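Local coordinates for protein prophenoloxidase b (Marsupenaeus japonicus, PDB 3WKY) that probably oxidises monophenols and o-diphenols at a type 3 dicopper centre once activated, as phenoloxidases of crustacean hemolymph do, at residues Y16-S21 with P135-D140; F455-G460 with I471-K476. All blocks are in the same frame, centred on the assembly; numbering follows the deposited sequence.

Contact 1. Residues Y16-S21 with P135-D140; sequences YLPYES and PTVLPD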
loop_
_atom_site.group_PDB
_atom_site.type_symbol
_atom_site.label_atom_id
_atom_site.label_comp_id
_atom_site.label_asym_id
_atom_site.label_seq_id
_atom_site.Cartn_x
_atom_site.Cartn_y
_atom_site.Cartn_z
ATOM N N TYR A 16 -32.393 9.472 -42.177
ATOM C CA TYR A 16 -31.218 9.853 -42.968
ATOM C C TYR A 16 -30.602 11.210 -42.604
ATOM O O TYR A 16 -31.273 12.077 -42.047
ATOM C CB TYR A 16 -31.539 9.806 -44.463
ATOM C CG TYR A 16 -31.781 8.407 -44.971
ATOM C CD1 TYR A 16 -31.463 7.304 -44.187
ATOM C CD2 TYR A 16 -32.322 8.184 -46.228
ATOM C CE1 TYR A 16 -31.682 6.017 -44.637
ATOM C CE2 TYR A 16 -32.541 6.896 -46.691
ATOM C CZ TYR A 16 -32.220 5.817 -45.885
ATOM O OH TYR A 16 -32.433 4.530 -46.327
ATOM N N LEU A 17 -29.315 11.355 -42.927
ATOM C CA LEU A 17 -28.545 12.575 -42.671
ATOM C C LEU A 17 -28.870 13.223 -41.320
ATOM O O LEU A 17 -29.278 14.381 -41.273
ATOM C CB LEU A 17 -28.773 13.583 -43.809
ATOM C CG LEU A 17 -28.523 13.069 -45.230
ATOM C CD1 LEU A 17 -28.759 14.182 -46.257
ATOM C CD2 LEU A 17 -27.123 12.485 -45.390
ATOM N N PRO A 18 -28.699 12.471 -40.214
ATOM C CA PRO A 18 -29.177 12.958 -38.914
ATOM C C PRO A 18 -28.428 14.182 -38.379
ATOM O O PRO A 18 -28.948 14.851 -37.484
ATOM C CB PRO A 18 -28.977 11.743 -37.986
ATOM C CG PRO A 18 -27.909 10.931 -38.640
ATOM C CD PRO A 18 -28.109 11.118 -40.122
ATOM N N TYR A 19 -27.239 14.471 -38.904
ATOM C CA TYR A 19 -26.499 15.646 -38.445
ATOM C C TYR A 19 -26.781 16.879 -39.302
ATOM O O TYR A 19 -26.240 17.954 -39.041
ATOM C CB TYR A 19 -24.998 15.379 -38.441
ATOM C CG TYR A 19 -24.564 14.273 -37.504
ATOM C CD1 TYR A 19 -24.432 14.502 -36.139
ATOM C CD2 TYR A 19 -24.271 13.005 -37.990
ATOM C CE1 TYR A 19 -24.026 13.490 -35.281
ATOM C CE2 TYR A 19 -23.860 11.992 -37.144
ATOM C CZ TYR A 19 -23.738 12.241 -35.791
ATOM O OH TYR A 19 -23.325 11.228 -34.954
ATOM N N GLU A 20 -27.606 16.724 -40.332
ATOM C CA GLU A 20 -27.926 17.856 -41.201
ATOM C C GLU A 20 -29.273 18.446 -40.822
ATOM O O GLU A 20 -30.059 17.810 -40.123
ATOM C CB GLU A 20 -27.903 17.442 -42.674
ATOM C CG GLU A 20 -26.585 16.823 -43.143
ATOM C CD GLU A 20 -25.411 17.793 -43.096
ATOM O OE1 GLU A 20 -25.645 19.018 -43.081
ATOM O OE2 GLU A 20 -24.250 17.330 -43.082
ATOM N N SER A 21 -29.531 19.675 -41.258
ATOM C CA SER A 21 -30.812 20.315 -40.984
ATOM C C SER A 21 -31.930 19.594 -41.722
ATOM O O SER A 21 -31.685 18.861 -42.682
ATOM C CB SER A 21 -30.792 21.776 -41.435
ATOM O OG SER A 21 -30.749 21.853 -42.848
ATOM N N PRO A 135 -25.613 1.133 -38.986
ATOM C CA PRO A 135 -24.378 1.720 -39.522
ATOM C C PRO A 135 -24.569 2.599 -40.760
ATOM O O PRO A 135 -23.710 3.435 -41.013
ATOM C CB PRO A 135 -23.525 0.497 -39.871
ATOM C CG PRO A 135 -23.999 -0.562 -38.923
ATOM C CD PRO A 135 -25.489 -0.329 -38.814
ATOM N N THR A 136 -25.653 2.419 -41.515
ATOM C CA THR A 136 -25.905 3.282 -42.675
ATOM C C THR A 136 -26.438 4.650 -42.257
ATOM O O THR A 136 -26.441 5.588 -43.048
ATOM C CB THR A 136 -26.911 2.643 -43.660
ATOM O OG1 THR A 136 -28.214 2.629 -43.059
ATOM C CG2 THR A 136 -26.482 1.231 -44.008
ATOM N N VAL A 137 -26.887 4.744 -41.006
ATOM C CA VAL A 137 -27.468 5.961 -40.444
ATOM C C VAL A 137 -26.448 6.718 -39.584
ATOM O O VAL A 137 -26.339 7.941 -39.663
ATOM C CB VAL A 137 -28.707 5.622 -39.580
ATOM C CG1 VAL A 137 -29.220 6.848 -38.841
ATOM C CG2 VAL A 137 -29.806 5.024 -40.441
ATOM N N LEU A 138 -25.701 5.982 -38.760
ATOM C CA LEU A 138 -24.678 6.589 -37.900
ATOM C C LEU A 138 -23.341 5.885 -38.095
ATOM O O LEU A 138 -22.842 5.242 -37.172
ATOM C CB LEU A 138 -25.088 6.499 -36.420
ATOM C CG LEU A 138 -26.232 7.367 -35.900
ATOM C CD1 LEU A 138 -26.543 7.057 -34.437
ATOM C CD2 LEU A 138 -25.911 8.850 -36.062
ATOM N N PRO A 139 -22.756 5.984 -39.300
ATOM C CA PRO A 139 -21.496 5.265 -39.511
ATOM C C PRO A 139 -20.378 5.693 -38.553
ATOM O O PRO A 139 -19.482 4.879 -38.306
ATOM C CB PRO A 139 -21.125 5.601 -40.970
ATOM C CG PRO A 139 -21.987 6.759 -41.347
ATOM C CD PRO A 139 -23.223 6.658 -40.529
ATOM N N ASP A 140 -20.439 6.914 -38.023
ATOM C CA ASP A 140 -19.406 7.409 -37.106
ATOM C C ASP A 140 -19.304 6.557 -35.834
ATOM O O ASP A 140 -18.272 6.587 -35.154
ATOM C CB ASP A 140 -19.662 8.870 -36.715
ATOM C CG ASP A 140 -20.925 9.039 -35.875
ATOM O OD1 ASP A 140 -20.877 8.813 -34.646
ATOM O OD2 ASP A 140 -21.980 9.400 -36.437
HETATM O O HOH W 1 -29.698 2.576 -45.418
#
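Tyr19 and Asp140 reach toward each other tip to tip, and the phenol OH donates a hydrogen bond of 2.7 Å to Asp140 OD2. Ring and carboxylate are turned 62° apart; OD2 sits at the ring edge, near the plane of the phenol, while the hydroxyl meets OD2 from above the carboxylate plane, 38° out of it. The OH also hydrogen-bonds to the backbone N of Gly266, so the hydroxyl has a second hydrogen-bond partner. With CG beside the backbone N (chi1 -62°), the tyrosine ring sets out toward both Asp140 and Leu138. Leu138 runs at about a right angle to it: its CD2 lies 3.9 Å from Tyr19 CE2, obliquely to the ring. The same CD2 is also 3.9 Å from Pro18 CG, the two side chains crossing obliquely. Pro18, in the type I turn from Leu17 to Glu20, meets backbone too, its CG resting 3.5 Å from Val137 O. At the other end the link is looser: a water donates to Thr136 OG1 over 2.8 Å and has only a weak bond to Tyr16 OH. The contact thus joins the N-terminal loop between helices 9-12 and 22-29 to the short helix 134-137 and the residues after it, with Leu113 of helix 109-122 packing on Pro18, Val137 and Leu138.

Contact 2. Residues F455-G460 with I471-K476; sequences FNSSSG and ITVHIK. With NAG (2-acetamido-2-deoxy-beta-D-glucopyranose), chain C; EDO (1,2-ethanediol), chain L.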
loop_
_atom_site.group_PDB
_atom_site.type_symbol
_atom_site.label_atom_id
_atom_site.label_comp_id
_atom_site.label_asym_id
_atom_site.label_seq_id
_atom_site.Cartn_x
_atom_site.Cartn_y
_atom_site.Cartn_z
ATOM N N PHE A 455 -20.779 -1.233 -47.199
ATOM C CA PHE A 455 -22.062 -0.534 -47.165
ATOM C C PHE A 455 -21.948 0.916 -47.632
ATOM O O PHE A 455 -20.857 1.493 -47.656
ATOM C CB PHE A 455 -22.713 -0.606 -45.777
ATOM C CG PHE A 455 -21.985 0.168 -44.714
ATOM C CD1 PHE A 455 -20.927 -0.407 -44.027
ATOM C CD2 PHE A 455 -22.371 1.464 -44.389
ATOM C CE1 PHE A 455 -20.252 0.300 -43.043
ATOM C CE2 PHE A 455 -21.698 2.180 -43.406
ATOM C CZ PHE A 455 -20.637 1.589 -42.732
ATOM N N ASN A 456 -23.093 1.484 -48.000
ATOM C CA ASN A 456 -23.193 2.861 -48.479
ATOM C C ASN A 456 -23.388 3.814 -47.291
ATOM O O ASN A 456 -24.445 3.824 -46.655
ATOM C CB ASN A 456 -24.372 2.955 -49.466
ATOM C CG ASN A 456 -24.491 4.317 -50.147
ATOM O OD1 ASN A 456 -23.908 5.311 -49.704
ATOM N ND2 ASN A 456 -25.269 4.360 -51.241
ATOM N N SER A 457 -22.375 4.620 -46.991
ATOM C CA SER A 457 -22.441 5.494 -45.821
ATOM C C SER A 457 -23.111 6.833 -46.105
ATOM O O SER A 457 -23.360 7.611 -45.185
ATOM C CB SER A 457 -21.045 5.731 -45.237
ATOM O OG SER A 457 -20.221 6.475 -46.120
ATOM N N SER A 458 -23.427 7.088 -47.371
ATOM C CA SER A 458 -23.953 8.392 -47.772
ATOM C C SER A 458 -25.386 8.653 -47.317
ATOM O O SER A 458 -25.881 9.770 -47.406
ATOM C CB SER A 458 -23.794 8.588 -49.278
ATOM O OG SER A 458 -22.426 8.772 -49.594
ATOM N N SER A 459 -26.050 7.623 -46.809
ATOM C CA SER A 459 -27.344 7.817 -46.179
ATOM C C SER A 459 -27.156 8.458 -44.811
ATOM O O SER A 459 -28.085 9.051 -44.262
ATOM C CB SER A 459 -28.060 6.477 -46.022
ATOM O OG SER A 459 -27.134 5.473 -45.634
ATOM N N GLY A 460 -25.950 8.335 -44.257
ATOM C CA GLY A 460 -25.696 8.823 -42.912
ATOM C C GLY A 460 -24.900 10.116 -42.847
ATOM O O GLY A 460 -25.149 10.967 -41.988
ATOM N N ILE A 471 -21.874 12.351 -55.009
ATOM C CA ILE A 471 -20.813 11.564 -54.389
ATOM C C ILE A 471 -21.376 10.515 -53.427
ATOM O O ILE A 471 -22.283 10.796 -52.639
ATOM C CB ILE A 471 -19.783 12.479 -53.675
ATOM C CG1 ILE A 471 -18.640 11.656 -53.075
ATOM C CG2 ILE A 471 -20.456 13.327 -52.608
ATOM C CD1 ILE A 471 -17.882 10.817 -54.091
ATOM N N THR A 472 -20.861 9.295 -53.543
ATOM C CA THR A 472 -21.228 8.197 -52.652
ATOM C C THR A 472 -19.961 7.610 -52.046
ATOM O O THR A 472 -19.004 7.319 -52.767
ATOM C CB THR A 472 -21.975 7.077 -53.407
ATOM O OG1 THR A 472 -23.257 7.554 -53.833
ATOM C CG2 THR A 472 -22.170 5.851 -52.509
ATOM N N VAL A 473 -19.958 7.435 -50.728
ATOM C CA VAL A 473 -18.801 6.860 -50.062
ATOM C C VAL A 473 -19.166 5.484 -49.543
ATOM O O VAL A 473 -20.045 5.341 -48.687
ATOM C CB VAL A 473 -18.307 7.745 -48.904
ATOM C CG1 VAL A 473 -17.178 7.054 -48.155
ATOM C CG2 VAL A 473 -17.841 9.094 -49.437
ATOM N N HIS A 474 -18.505 4.472 -50.090
ATOM C CA HIS A 474 -18.689 3.106 -49.629
ATOM C C HIS A 474 -17.633 2.816 -48.573
ATOM O O HIS A 474 -16.493 3.286 -48.682
ATOM C CB HIS A 474 -18.556 2.124 -50.794
ATOM C CG HIS A 474 -19.606 2.294 -51.848
ATOM N ND1 HIS A 474 -20.912 1.890 -51.666
ATOM C CD2 HIS A 474 -19.544 2.818 -53.096
ATOM C CE1 HIS A 474 -21.611 2.164 -52.755
ATOM N NE2 HIS A 474 -20.804 2.725 -53.637
ATOM N N ILE A 475 -18.014 2.057 -47.547
ATOM C CA ILE A 475 -17.071 1.686 -46.496
ATOM C C ILE A 475 -16.975 0.173 -46.408
ATOM O O ILE A 475 -17.985 -0.514 -46.225
ATOM C CB ILE A 475 -17.469 2.270 -45.131
ATOM C CG1 ILE A 475 -17.468 3.800 -45.198
ATOM C CG2 ILE A 475 -16.509 1.773 -44.040
ATOM C CD1 ILE A 475 -17.994 4.483 -43.947
ATOM N N LYS A 476 -15.753 -0.333 -46.531
ATOM C CA LYS A 476 -15.515 -1.764 -46.603
ATOM C C LYS A 476 -14.669 -2.213 -45.421
ATOM O O LYS A 476 -13.734 -1.522 -45.021
ATOM C CB LYS A 476 -14.811 -2.095 -47.917
ATOM C CG LYS A 476 -14.296 -3.524 -48.025
ATOM C CD LYS A 476 -13.678 -3.772 -49.397
ATOM C CE LYS A 476 -12.755 -4.973 -49.362
ATOM N NZ LYS A 476 -12.373 -5.409 -50.732
HETATM C C1 NAG C . -25.808 5.687 -51.491
HETATM C C2 NAG C . -26.445 5.587 -52.880
HETATM C C3 NAG C . -27.120 6.896 -53.249
HETATM C C4 NAG C . -28.137 7.312 -52.192
HETATM C C5 NAG C . -27.667 7.124 -50.745
HETATM C C6 NAG C . -28.896 6.820 -49.892
HETATM C C7 NAG C . -25.389 4.148 -54.572
HETATM C C8 NAG C . -24.182 3.970 -55.446
HETATM N N2 NAG C . -25.446 5.291 -53.889
HETATM O O3 NAG C . -27.757 6.740 -54.500
HETATM O O4 NAG C . -28.447 8.676 -52.388
HETATM O O5 NAG C . -26.776 6.041 -50.525
HETATM O O6 NAG C . -29.286 7.935 -49.129
HETATM O O7 NAG C . -26.251 3.274 -54.507
HETATM C C1 EDO L . -24.455 11.996 -48.834
HETATM O O1 EDO L . -23.205 11.716 -49.502
HETATM C C2 EDO L . -25.659 11.985 -49.774
HETATM O O2 EDO L . -25.639 13.164 -50.587
#
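Ile475 lies over one face of the Phe455 ring, its CB 4.0 Å from CE1, and on the other side of this antiparallel pair of strands, consecutive in the chain and adjacent in the sheet of the hemocyanin ig-like domain, Thr472 CG2 sits 3.5 Å above one face of the His474 imidazole. The edge of the imidazole faces Phe455 O and the sugar's C8, while NE2 bonds to Glu165. Phe455 and Ile475 form a hydrogen-bonded pair and lie side by side; an alanine at Phe455 would probably keep the backbone bonds but leave the flank of Ile475 without its aromatic cover. Asn456 and His474 form a non-hydrogen-bonded antiparallel pair. Asn456 carries the N-glycan: its CG is anti to the backbone N (chi1 -174°) and ND2 is covalently bonded to C1 of the sugar. Its OD1 takes the N-H of Ser458 in an Asx turn, and the sugar's N2 donates to Thr472 OG1 over 3.1 Å, which probably helps hold the sugar against strand 472-481. Ser458 OG accepts from Val473 N at 3.0 Å, and Val473 O receives two donors, Ser457 N nearly in line with the carbonyl and Ser457 OG, 2.8 Å away, from above its plane.

In the fold
From the N terminus, the chain passes through 16-21 and returns at 135-140, so contact 1 closes an excursion of 113 residues, nearly half of it helix. Contact 2 opens later, well along the chain, and leaves ten residues between its segments, in the connection from strand 445-456 to strand 472-481; the two follow in series, neither nested nor crossed. The centres of contact 1 and contact 2 are about 11 Å apart, and the two touch. Ser459 joins them, its OG probably bonded to Thr136 O and its carbonyl probably to Leu17 N. Together they tie the N-terminal loop and residues 135-140 of the copper-containing domain to the edge region of the ig-like domain's sheet, where strand 165-169 runs beside 472-481.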